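Local structure of aldehyde dehydrogenase (Anabaena variabilis, 4H7N) at residues P238-E243 with E379-L384; S252-G257 with A395-S400; K359-E364 with I369-P374; E429-A434 with G446-K451. The protein probably oxidises aldehydes to carboxylic acids with NAD+ as electron acceptor, as other members of the aldehyde dehydrogenase family do. All coordinates share one frame; numbering follows the deposited sequence.

Interaction 1: residues P238-E243 with E379-L384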
loop_
_atom_site.group_PDB
_atom_site.type_symbol
_atom_site.label_atom_id
_atom_site.label_comp_id
_atom_site.label_asym_id
_atom_site.label_seq_id
_atom_site.Cartn_x
_atom_site.Cartn_y
_atom_site.Cartn_z
ATOM N N PRO A 238 -1.082 -10.358 -23.053
ATOM C CA PRO A 238 -1.227 -10.367 -24.511
ATOM C C PRO A 238 -0.027 -9.785 -25.260
ATOM O O PRO A 238 0.659 -8.904 -24.743
ATOM C CB PRO A 238 -2.406 -9.515 -24.718
ATOM C CG PRO A 238 -2.333 -8.502 -23.614
ATOM C CD PRO A 238 -1.682 -9.184 -22.456
ATOM N N ALA A 239 0.200 -10.277 -26.461
ATOM C CA ALA A 239 1.098 -9.631 -27.430
ATOM C C ALA A 239 0.267 -9.219 -28.627
ATOM O O ALA A 239 -0.572 -10.004 -29.115
ATOM C CB ALA A 239 2.224 -10.605 -27.844
ATOM N N ILE A 240 0.482 -7.989 -29.079
ATOM C CA ILE A 240 -0.154 -7.406 -30.248
ATOM C C ILE A 240 0.973 -7.192 -31.263
ATOM O O ILE A 240 2.017 -6.540 -30.957
ATOM C CB ILE A 240 -0.808 -6.040 -29.924
ATOM C CG1 ILE A 240 -1.984 -6.209 -28.951
ATOM C CG2 ILE A 240 -1.384 -5.408 -31.178
ATOM C CD1 ILE A 240 -2.567 -4.878 -28.455
ATOM N N VAL A 241 0.748 -7.717 -32.457
ATOM C CA VAL A 241 1.692 -7.601 -33.594
ATOM C C VAL A 241 1.008 -6.802 -34.696
ATOM O O VAL A 241 0.067 -7.291 -35.360
ATOM C CB VAL A 241 2.100 -8.986 -34.131
ATOM C CG1 VAL A 241 3.127 -8.835 -35.244
ATOM C CG2 VAL A 241 2.703 -9.820 -33.014
ATOM N N LEU A 242 1.424 -5.542 -34.840
ATOM C CA LEU A 242 0.900 -4.674 -35.885
ATOM C C LEU A 242 1.513 -4.996 -37.226
ATOM O O LEU A 242 2.589 -5.642 -37.335
ATOM C CB LEU A 242 1.150 -3.193 -35.524
ATOM C CG LEU A 242 0.614 -2.780 -34.140
ATOM C CD1 LEU A 242 1.033 -1.345 -33.858
ATOM C CD2 LEU A 242 -0.904 -2.939 -34.054
ATOM N N GLU A 243 0.830 -4.476 -38.249
ATOM C CA GLU A 243 1.123 -4.774 -39.637
ATOM C C GLU A 243 2.567 -4.437 -40.011
ATOM O O GLU A 243 3.166 -5.168 -40.781
ATOM C CB GLU A 243 0.156 -3.932 -40.481
ATOM C CG GLU A 243 0.113 -4.267 -41.937
ATOM C CD GLU A 243 -1.151 -3.681 -42.566
ATOM O OE1 GLU A 243 -1.363 -2.445 -42.469
ATOM O OE2 GLU A 243 -1.954 -4.462 -43.103
ATOM N N GLU A 379 -8.190 -0.760 -33.101
ATOM C CA GLU A 379 -9.200 -0.554 -32.072
ATOM C C GLU A 379 -9.657 -1.909 -31.563
ATOM O O GLU A 379 -9.790 -2.100 -30.372
ATOM C CB GLU A 379 -10.386 0.284 -32.599
ATOM C CG GLU A 379 -10.020 1.679 -33.162
ATOM C CD GLU A 379 -9.192 1.699 -34.498
ATOM O OE1 GLU A 379 -9.221 0.763 -35.332
ATOM O OE2 GLU A 379 -8.455 2.685 -34.729
ATOM N N GLU A 380 -9.832 -2.887 -32.455
ATOM C CA GLU A 380 -10.165 -4.239 -32.028
ATOM C C GLU A 380 -9.025 -4.958 -31.256
ATOM O O GLU A 380 -9.273 -5.663 -30.273
ATOM C CB GLU A 380 -10.591 -5.072 -33.227
ATOM C CG GLU A 380 -11.005 -6.510 -32.894
ATOM C CD GLU A 380 -12.299 -6.629 -32.053
ATOM O OE1 GLU A 380 -12.858 -5.583 -31.644
ATOM O OE2 GLU A 380 -12.772 -7.769 -31.804
ATOM N N ALA A 381 -7.798 -4.792 -31.720
ATOM C CA ALA A 381 -6.627 -5.343 -31.006
ATOM C C ALA A 381 -6.560 -4.862 -29.562
ATOM O O ALA A 381 -6.349 -5.655 -28.655
ATOM C CB ALA A 381 -5.350 -4.991 -31.754
ATOM N N VAL A 382 -6.740 -3.551 -29.348
ATOM C CA VAL A 382 -6.766 -2.970 -28.012
ATOM C C VAL A 382 -7.957 -3.523 -27.184
ATOM O O VAL A 382 -7.774 -3.885 -26.018
ATOM C CB VAL A 382 -6.842 -1.426 -28.084
ATOM C CG1 VAL A 382 -7.198 -0.793 -26.742
ATOM C CG2 VAL A 382 -5.486 -0.887 -28.582
ATOM N N TYR A 383 -9.136 -3.586 -27.780
ATOM C CA TYR A 383 -10.305 -4.152 -27.096
ATOM C C TYR A 383 -10.036 -5.594 -26.645
ATOM O O TYR A 383 -10.297 -5.954 -25.503
ATOM C CB TYR A 383 -11.532 -4.154 -28.013
ATOM C CG TYR A 383 -12.667 -4.919 -27.382
ATOM C CD1 TYR A 383 -13.384 -4.361 -26.319
ATOM C CD2 TYR A 383 -12.961 -6.226 -27.764
ATOM C CE1 TYR A 383 -14.394 -5.067 -25.698
ATOM C CE2 TYR A 383 -13.977 -6.936 -27.141
ATOM C CZ TYR A 383 -14.674 -6.336 -26.113
ATOM O OH TYR A 383 -15.669 -6.990 -25.478
ATOM N N LEU A 384 -9.523 -6.425 -27.549
ATOM C CA LEU A 384 -9.221 -7.822 -27.179
ATOM C C LEU A 384 -8.125 -7.930 -26.109
ATOM O O LEU A 384 -8.285 -8.662 -25.165
ATOM C CB LEU A 384 -8.852 -8.654 -28.412
ATOM C CG LEU A 384 -9.980 -8.791 -29.460
ATOM C CD1 LEU A 384 -9.393 -9.191 -30.813
ATOM C CD2 LEU A 384 -11.037 -9.788 -29.017
#
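Ile240 and Ala381 make a small, buried contact of apolar side chains, without hydrogen bonds, between a central parallel strand, 237-241, and helix 378-386, which covers one face of the seven-stranded sheet in this aldehyde dehydrogenase fold. The interface is little more than one branched side chain laid on one methyl. The two branches of Ile240 do different work. CG2, anti to the backbone N at the chi1 of -66°, heads for the helix and meets Ala381 CB at 4.0 Å. The other branch is extended through CG1, and its terminal CD1 rests beside the helix backbone, 3.9 Å from Ala381 O, with Val382 N a little farther off at 4.5 Å. The methyl thus takes up space next to the peptide without competing for its hydrogen bonds. Ala381 suits this place because its side chain stops at CB: the helix can come down on the strand until the CA atoms of Ile240 and Ala381 are 6.8 Å apart. An isoleucine fits the strand equally well, since its beta branching is easily accommodated in extended backbone and gives two separate apolar ends to pack against the helix. Val382 adds a slight contribution although its CB points away from the strand. Helix 378-386 is the connection of a beta-alpha-beta crossover from strand 369-375 to strand 393-397. Phe375 of strand 369-375 and Val407 of helix 401-408 extend the apolar layer around Ile240, whereas Ala239 and Val241 face helix 247-259 on the opposite side of the sheet.

Interaction 2: residues S252-G257 with A395-S400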
loop_
_atom_site.group_PDB
_atom_site.type_symbol
_atom_site.label_atom_id
_atom_site.label_comp_id
_atom_site.label_asym_id
_atom_site.label_seq_id
_atom_site.Cartn_x
_atom_site.Cartn_y
_atom_site.Cartn_z
ATOM N N SER A 252 10.385 -14.783 -32.817
ATOM C CA SER A 252 11.324 -15.300 -31.823
ATOM C C SER A 252 10.966 -14.789 -30.396
ATOM O O SER A 252 11.044 -15.536 -29.422
ATOM C CB SER A 252 12.784 -14.931 -32.158
ATOM O OG SER A 252 13.248 -15.512 -33.380
ATOM N N ALA A 253 10.597 -13.515 -30.266
ATOM C CA ALA A 253 10.345 -12.944 -28.955
ATOM C C ALA A 253 9.097 -13.578 -28.310
ATOM O O ALA A 253 9.103 -13.886 -27.121
ATOM C CB ALA A 253 10.156 -11.453 -29.057
ATOM N N ILE A 254 8.047 -13.737 -29.115
ATOM C CA ILE A 254 6.758 -14.257 -28.621
ATOM C C ILE A 254 6.893 -15.751 -28.294
ATOM O O ILE A 254 6.379 -16.221 -27.276
ATOM C CB ILE A 254 5.635 -13.966 -29.613
ATOM C CG1 ILE A 254 5.305 -12.465 -29.530
ATOM C CG2 ILE A 254 4.419 -14.852 -29.370
ATOM C CD1 ILE A 254 4.542 -11.912 -30.692
ATOM N N LEU A 255 7.665 -16.477 -29.095
ATOM C CA LEU A 255 7.905 -17.881 -28.763
ATOM C C LEU A 255 8.591 -18.010 -27.409
ATOM O O LEU A 255 8.179 -18.807 -26.543
ATOM C CB LEU A 255 8.712 -18.552 -29.879
ATOM C CG LEU A 255 9.146 -19.971 -29.544
ATOM C CD1 LEU A 255 7.922 -20.863 -29.404
ATOM C CD2 LEU A 255 10.152 -20.464 -30.559
ATOM N N TRP A 256 9.644 -17.234 -27.197
ATOM C CA TRP A 256 10.388 -17.273 -25.934
ATOM C C TRP A 256 9.481 -16.856 -24.772
ATOM O O TRP A 256 9.374 -17.525 -23.750
ATOM C CB TRP A 256 11.654 -16.416 -26.001
ATOM C CG TRP A 256 12.411 -16.492 -24.725
ATOM C CD1 TRP A 256 13.255 -17.504 -24.321
ATOM C CD2 TRP A 256 12.330 -15.579 -23.641
ATOM N NE1 TRP A 256 13.726 -17.246 -23.053
ATOM C CE2 TRP A 256 13.174 -16.075 -22.610
ATOM C CE3 TRP A 256 11.668 -14.364 -23.454
ATOM C CZ2 TRP A 256 13.333 -15.413 -21.396
ATOM C CZ3 TRP A 256 11.809 -13.714 -22.237
ATOM C CH2 TRP A 256 12.634 -14.240 -21.215
ATOM N N GLY A 257 8.781 -15.761 -24.962
ATOM C CA GLY A 257 7.900 -15.272 -23.952
ATOM C C GLY A 257 6.788 -16.236 -23.622
ATOM O O GLY A 257 6.406 -16.314 -22.465
ATOM N N ALA A 395 2.810 -6.992 -24.532
ATOM C CA ALA A 395 3.828 -6.652 -25.532
ATOM C C ALA A 395 3.169 -6.083 -26.790
ATOM O O ALA A 395 2.095 -6.562 -27.192
ATOM C CB ALA A 395 4.646 -7.863 -25.867
ATOM N N VAL A 396 3.827 -5.114 -27.424
ATOM C CA VAL A 396 3.370 -4.583 -28.700
ATOM C C VAL A 396 4.549 -4.484 -29.634
ATOM O O VAL A 396 5.586 -3.942 -29.249
ATOM C CB VAL A 396 2.788 -3.152 -28.536
ATOM C CG1 VAL A 396 2.250 -2.652 -29.863
ATOM C CG2 VAL A 396 1.659 -3.146 -27.484
ATOM N N PHE A 397 4.360 -4.945 -30.869
ATOM C CA PHE A 397 5.360 -4.945 -31.906
ATOM C C PHE A 397 4.875 -4.120 -33.067
ATOM O O PHE A 397 3.739 -4.273 -33.558
ATOM C CB PHE A 397 5.650 -6.349 -32.432
ATOM C CG PHE A 397 6.249 -7.269 -31.427
ATOM C CD1 PHE A 397 5.446 -7.911 -30.507
ATOM C CD2 PHE A 397 7.622 -7.501 -31.406
ATOM C CE1 PHE A 397 5.989 -8.745 -29.564
ATOM C CE2 PHE A 397 8.176 -8.365 -30.480
ATOM C CZ PHE A 397 7.346 -8.991 -29.567
ATOM N N ALA A 398 5.749 -3.243 -33.519
ATOM C CA ALA A 398 5.500 -2.502 -34.718
ATOM C C ALA A 398 6.806 -2.110 -35.413
ATOM O O ALA A 398 7.924 -2.424 -34.955
ATOM C CB ALA A 398 4.659 -1.266 -34.401
ATOM N N GLY A 399 6.624 -1.384 -36.512
ATOM C CA GLY A 399 7.705 -0.917 -37.360
ATOM C C GLY A 399 8.481 0.191 -36.722
ATOM O O GLY A 399 9.540 0.505 -37.190
ATOM N N SER A 400 7.969 0.793 -35.657
ATOM C CA SER A 400 8.696 1.851 -34.988
ATOM C C SER A 400 8.265 1.877 -33.549
ATOM O O SER A 400 7.172 1.438 -33.243
ATOM C CB SER A 400 8.396 3.212 -35.648
ATOM O OG SER A 400 7.072 3.639 -35.282
#
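Ala253 on helix 247-259 begins the contact with Phe397 of strand 393-397, packing a helix onto the parallel sheet. The helix itself is the crossover of a beta-alpha-beta unit, linking strands 237-241 and 269-275. Ala253 brings its CB to the rim of the aromatic ring, near the ring plane, 3.8 Å from Phe397 CZ; a side chain this short lets the ring approach the helix closely, with only a methyl between them. Ile254 follows, its CB not aimed at the strand, yet the CG1-CD1 branch runs alongside the ring in the opposite sense to the phenylalanine side chain and approaches it obliquely. Replacing Phe397 by an alanine would probably open a gap beneath the helix and leave the methyl of Ala253 and the longer branch of Ile254 without their common partner. Trp256, one turn on, projects from a neighbouring flank of the helix, where its indole meets the rings of Trp470, Trp471 and Phe472 of the second subunit, so one helix serves both the core and the dimer interface. The phenylalanine reaches over with CG beside its backbone N, chi1 -65°, which places CE1 3.7 Å from Ile254 CD1 and 3.8 Å from Ile254 CG1.

Interaction 3: residues K359-E364 with I369-P374; sequences KVMTEE and IMPVMP
Val360 lays its CG2 methyl against CG2 of Ile369, 3.8 Å away, the two side chains crossing at about a right angle. With CG2 anti to the backbone N, the other methyl, CG1, has to sit between the N and the carbonyl carbon (chi1 80°) and lies near Pro371 CB, at 4.4 Å. Pro371 is also shared by Met361: Met361 CG lies 4.1 Å from both CB and CG of the proline, the two side chains sliding past each other in opposite directions. Next along the chain its selenium lies 3.9 Å from that of Met373; the bend at chi3 only turns the terminal CE. Both residues are selenomethionines; a methionine-like chain suits this edge of the contact because it is long, flexible and apolar. Ile369, Pro371 and Met373 thus present one face of the strand to the loop. The loop is held in a compact turn, with Lys359 O accepting from Thr362 N at 3.0 Å and from Glu363 N at 2.8 Å. Lys236 NZ ties it down further through the carbonyl oxygens of Val360 and Glu363. Strand 369-375 runs between strands 349-352 and 269-275, whose Met351 and Tyr273 continue this apolar surface, while Met370 and Val372 point from its opposite face onto helix 279-292.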
loop_
_atom_site.group_PDB
_atom_site.type_symbol
_atom_site.label_atom_id
_atom_site.label_comp_id
_atom_site.label_asym_id
_atom_site.label_seq_id
_atom_site.Cartn_x
_atom_site.Cartn_y
_atom_site.Cartn_z
ATOM N N LYS A 359 -11.430 -21.070 -22.725
ATOM C CA LYS A 359 -10.643 -20.901 -21.515
ATOM C C LYS A 359 -9.234 -20.498 -21.783
ATOM O O LYS A 359 -8.647 -19.713 -21.037
ATOM C CB LYS A 359 -10.568 -22.211 -20.760
ATOM C CG LYS A 359 -11.884 -22.638 -20.139
ATOM C CD LYS A 359 -11.684 -24.038 -19.583
ATOM C CE LYS A 359 -12.985 -24.738 -19.278
ATOM N NZ LYS A 359 -13.293 -24.540 -17.846
ATOM N N VAL A 360 -8.661 -21.068 -22.834
ATOM C CA VAL A 360 -7.260 -20.797 -23.147
ATOM C C VAL A 360 -6.994 -19.308 -23.463
ATOM O O VAL A 360 -5.862 -18.856 -23.433
ATOM C CB VAL A 360 -6.788 -21.735 -24.292
ATOM C CG1 VAL A 360 -7.239 -21.215 -25.646
ATOM C CG2 VAL A 360 -5.285 -21.924 -24.245
HETATM N N MSE A 361 -8.038 -18.566 -23.811
HETATM C CA MSE A 361 -7.938 -17.130 -24.057
HETATM C C MSE A 361 -8.395 -16.250 -22.909
HETATM O O MSE A 361 -8.285 -15.016 -22.987
HETATM C CB MSE A 361 -8.646 -16.852 -25.392
HETATM C CG MSE A 361 -7.673 -17.391 -26.449
HETATM SE SE MSE A 361 -7.902 -16.448 -28.128
HETATM C CE MSE A 361 -6.491 -15.137 -27.730
ATOM N N THR A 362 -8.900 -16.844 -21.833
ATOM C CA THR A 362 -9.430 -16.046 -20.755
ATOM C C THR A 362 -8.852 -16.424 -19.384
ATOM O O THR A 362 -8.463 -15.536 -18.665
ATOM C CB THR A 362 -10.947 -16.130 -20.686
ATOM O OG1 THR A 362 -11.324 -17.482 -20.468
ATOM C CG2 THR A 362 -11.570 -15.604 -21.967
ATOM N N GLU A 363 -8.778 -17.702 -19.028
ATOM C CA GLU A 363 -8.249 -18.111 -17.725
ATOM C C GLU A 363 -6.753 -18.394 -17.853
ATOM O O GLU A 363 -6.311 -18.838 -18.894
ATOM C CB GLU A 363 -8.985 -19.343 -17.200
ATOM C CG GLU A 363 -10.484 -19.075 -17.002
ATOM C CD GLU A 363 -11.314 -20.333 -16.761
ATOM O OE1 GLU A 363 -10.761 -21.398 -16.423
ATOM O OE2 GLU A 363 -12.552 -20.248 -16.921
ATOM N N GLU A 364 -5.997 -18.136 -16.789
ATOM C CA GLU A 364 -4.566 -18.357 -16.782
ATOM C C GLU A 364 -4.304 -19.823 -17.146
ATOM O O GLU A 364 -4.888 -20.729 -16.555
ATOM C CB GLU A 364 -3.936 -17.993 -15.409
ATOM C CG GLU A 364 -2.392 -18.033 -15.384
ATOM C CD GLU A 364 -1.749 -17.272 -14.181
ATOM O OE1 GLU A 364 -2.261 -17.491 -13.047
ATOM O OE2 GLU A 364 -0.753 -16.465 -14.372
ATOM N N ILE A 369 1.386 -22.606 -24.456
ATOM C CA ILE A 369 0.331 -22.537 -25.470
ATOM C C ILE A 369 0.303 -21.166 -26.126
ATOM O O ILE A 369 0.386 -20.160 -25.448
ATOM C CB ILE A 369 -1.047 -22.765 -24.855
ATOM C CG1 ILE A 369 -1.032 -24.000 -23.970
ATOM C CG2 ILE A 369 -2.087 -22.945 -25.950
ATOM C CD1 ILE A 369 -0.471 -25.251 -24.626
HETATM N N MSE A 370 0.159 -21.151 -27.451
HETATM C CA MSE A 370 0.217 -19.930 -28.225
HETATM C C MSE A 370 -1.030 -19.908 -29.073
HETATM O O MSE A 370 -1.021 -20.440 -30.196
HETATM C CB MSE A 370 1.472 -19.952 -29.079
HETATM C CG MSE A 370 2.718 -19.704 -28.246
HETATM SE SE MSE A 370 4.383 -20.047 -29.225
HETATM C CE MSE A 370 4.368 -21.998 -29.255
ATOM N N PRO A 371 -2.130 -19.384 -28.538
ATOM C CA PRO A 371 -3.320 -19.143 -29.360
ATOM C C PRO A 371 -3.190 -17.826 -30.111
ATOM O O PRO A 371 -2.961 -16.776 -29.486
ATOM C CB PRO A 371 -4.458 -19.066 -28.313
ATOM C CG PRO A 371 -3.793 -18.661 -27.036
ATOM C CD PRO A 371 -2.306 -18.885 -27.166
ATOM N N VAL A 372 -3.380 -17.860 -31.418
ATOM C CA VAL A 372 -3.165 -16.705 -32.271
ATOM C C VAL A 372 -4.433 -16.266 -32.980
ATOM O O VAL A 372 -4.999 -17.034 -33.695
ATOM C CB VAL A 372 -2.091 -17.033 -33.333
ATOM C CG1 VAL A 372 -1.708 -15.786 -34.105
ATOM C CG2 VAL A 372 -0.858 -17.584 -32.629
HETATM N N MSE A 373 -4.838 -15.018 -32.800
HETATM C CA MSE A 373 -6.070 -14.478 -33.401
HETATM C C MSE A 373 -5.757 -13.322 -34.320
HETATM O O MSE A 373 -4.994 -12.472 -33.940
HETATM C CB MSE A 373 -6.905 -13.831 -32.288
HETATM C CG MSE A 373 -8.089 -14.671 -31.903
HETATM SE SE MSE A 373 -9.214 -13.701 -30.616
HETATM C CE MSE A 373 -10.685 -13.030 -31.715
ATOM N N PRO A 374 -6.375 -13.241 -35.507
ATOM C CA PRO A 374 -6.212 -12.030 -36.319
ATOM C C PRO A 374 -7.015 -10.827 -35.788
ATOM O O PRO A 374 -7.976 -11.020 -35.074
ATOM C CB PRO A 374 -6.759 -12.466 -37.688
ATOM C CG PRO A 374 -7.756 -13.515 -37.386
ATOM C CD PRO A 374 -7.372 -14.165 -36.083
#

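Interaction 4: residues E429-A434 with G446-K451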
loop_
_atom_site.group_PDB
_atom_site.type_symbol
_atom_site.label_atom_id
_atom_site.label_comp_id
_atom_site.label_asym_id
_atom_site.label_seq_id
_atom_site.Cartn_x
_atom_site.Cartn_y
_atom_site.Cartn_z
ATOM N N GLU A 429 14.292 -3.281 -13.947
ATOM C CA GLU A 429 14.164 -1.823 -13.893
ATOM C C GLU A 429 12.795 -1.480 -14.412
ATOM O O GLU A 429 12.223 -2.241 -15.190
ATOM C CB GLU A 429 15.206 -1.132 -14.751
ATOM C CG GLU A 429 16.602 -1.535 -14.362
ATOM C CD GLU A 429 17.306 -2.376 -15.434
ATOM O OE1 GLU A 429 16.699 -3.339 -16.089
ATOM O OE2 GLU A 429 18.488 -2.028 -15.564
ATOM N N GLY A 430 12.259 -0.359 -13.957
ATOM C CA GLY A 430 10.900 0.051 -14.376
ATOM C C GLY A 430 9.851 -0.258 -13.313
ATOM O O GLY A 430 9.382 -1.379 -13.200
ATOM N N GLU A 431 9.490 0.752 -12.542
ATOM C CA GLU A 431 8.435 0.626 -11.550
ATOM C C GLU A 431 7.109 0.429 -12.241
ATOM O O GLU A 431 6.816 1.052 -13.255
ATOM C CB GLU A 431 8.395 1.838 -10.630
ATOM C CG GLU A 431 9.157 1.580 -9.313
ATOM C CD GLU A 431 9.373 2.825 -8.438
ATOM O OE1 GLU A 431 8.616 3.816 -8.611
ATOM O OE2 GLU A 431 10.294 2.801 -7.564
ATOM N N LYS A 432 6.322 -0.488 -11.702
ATOM C CA LYS A 432 5.074 -0.853 -12.299
ATOM C C LYS A 432 4.087 -1.265 -11.223
ATOM O O LYS A 432 4.451 -1.909 -10.220
ATOM C CB LYS A 432 5.225 -2.015 -13.278
ATOM C CG LYS A 432 6.062 -3.161 -12.732
ATOM C CD LYS A 432 5.683 -4.483 -13.394
ATOM C CE LYS A 432 6.582 -5.621 -12.917
ATOM N NZ LYS A 432 8.019 -5.257 -13.098
ATOM N N ASN A 433 2.834 -0.893 -11.438
ATOM C CA ASN A 433 1.715 -1.374 -10.576
ATOM C C ASN A 433 0.838 -2.313 -11.419
ATOM O O ASN A 433 0.497 -1.999 -12.560
ATOM C CB ASN A 433 0.871 -0.180 -10.032
ATOM C CG ASN A 433 1.683 0.788 -9.149
ATOM O OD1 ASN A 433 1.687 1.970 -9.334
ATOM N ND2 ASN A 433 2.410 0.249 -8.202
ATOM N N ALA A 434 0.423 -3.450 -10.874
ATOM C CA ALA A 434 -0.538 -4.278 -11.609
ATOM C C ALA A 434 -1.906 -3.617 -11.754
ATOM O O ALA A 434 -2.321 -2.821 -10.918
ATOM C CB ALA A 434 -0.703 -5.627 -10.930
ATOM N N GLY A 446 12.741 -1.502 -7.997
ATOM C CA GLY A 446 13.383 -0.228 -7.715
ATOM C C GLY A 446 13.338 0.187 -6.277
ATOM O O GLY A 446 13.198 -0.632 -5.393
ATOM N N ALA A 447 13.461 1.484 -6.061
ATOM C CA ALA A 447 13.302 2.101 -4.757
ATOM C C ALA A 447 12.117 1.555 -4.030
ATOM O O ALA A 447 12.290 0.943 -3.011
ATOM C CB ALA A 447 13.159 3.614 -4.882
ATOM N N ALA A 448 10.915 1.803 -4.551
ATOM C CA ALA A 448 9.656 1.452 -3.861
ATOM C C ALA A 448 9.584 -0.011 -3.432
ATOM O O ALA A 448 8.916 -0.346 -2.466
ATOM C CB ALA A 448 8.464 1.795 -4.742
ATOM N N GLY A 449 10.314 -0.872 -4.137
ATOM C CA GLY A 449 10.450 -2.254 -3.817
ATOM C C GLY A 449 11.176 -2.534 -2.496
ATOM O O GLY A 449 11.015 -3.632 -1.918
ATOM N N LEU A 450 11.977 -1.573 -2.017
ATOM C CA LEU A 450 12.571 -1.716 -0.719
ATOM C C LEU A 450 11.797 -0.882 0.276
ATOM O O LEU A 450 11.581 -1.290 1.382
ATOM C CB LEU A 450 14.041 -1.338 -0.730
ATOM C CG LEU A 450 14.664 -1.716 0.595
ATOM C CD1 LEU A 450 15.934 -2.443 0.342
ATOM C CD2 LEU A 450 14.871 -0.456 1.397
ATOM N N LYS A 451 11.340 0.293 -0.142
ATOM C CA LYS A 451 10.667 1.174 0.778
ATOM C C LYS A 451 9.327 0.694 1.276
ATOM O O LYS A 451 8.890 1.042 2.360
ATOM C CB LYS A 451 10.583 2.554 0.165
ATOM C CG LYS A 451 11.977 3.163 0.024
ATOM C CD LYS A 451 11.941 4.591 -0.515
ATOM C CE LYS A 451 11.932 5.603 0.629
ATOM N NZ LYS A 451 13.228 5.554 1.366
#
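Glu431 has an unusual chi1 of -97°, away from the staggered values, and beyond CG the chain is extended, which carries its carboxylate across to the start of helix 448-451 and over Ala448. There OE2 accepts a hydrogen bond from Ala448 N, at 3.2 Å and nearly straight, with an N-H...O angle of 164°. The N-H does not lie in the plane of the carboxylate but meets the oxygen from above, 38° out of it. The same side chain packs on the alanine methyl: Ala448 CB is 3.5 Å from OE2 and 3.9 Å from CD of Glu431. A carboxylate suits the beginning of a helix, whose first N-H groups lack acceptors within the helix and whose dipole would favour a negative charge. The small residues opposite allow the approach: Gly446 has positive phi, and a CB on it would stand only about 3.3 Å from Glu431 OE2. The second oxygen, OE1, forms a salt bridge with Lys456 of the second subunit, so the one group joins two parts of its own chain to the dimer partner. A glutamine in its place would probably leave Lys456 of the second subunit without its countercharge and weaken the favourable electrostatics at the helix start. Ala447 and Leu450 rest on helix 82-106, and helix 448-451 leads into strand 454-462, while the loop at 429-434 runs along the second subunit, where Asn433 meets Leu454 and Lys456 of that chain.

In the fold
Interactions 1, 2 and 3 are buried and hold the same seven-stranded sheet, but from different sides. Strands 237-241 and 393-397 are neighbours in it, joined by Ile240 O to Phe397 N at 2.8 Å; interaction 1 covers one face with helix 378-386, interaction 2 the other with helix 247-259. Interaction 3 adds a loop to the face that carries helix 378-386, and Leu384 CD1 touches Met373 CE at 4.1 Å. All three rely on apolar side chains. Interaction 4 lies about 24 to 29 Å from the others, centre to centre, at the surface, and is polar: a carboxylate serves a helix start and a subunit interface. Interaction 2 also reaches the second subunit.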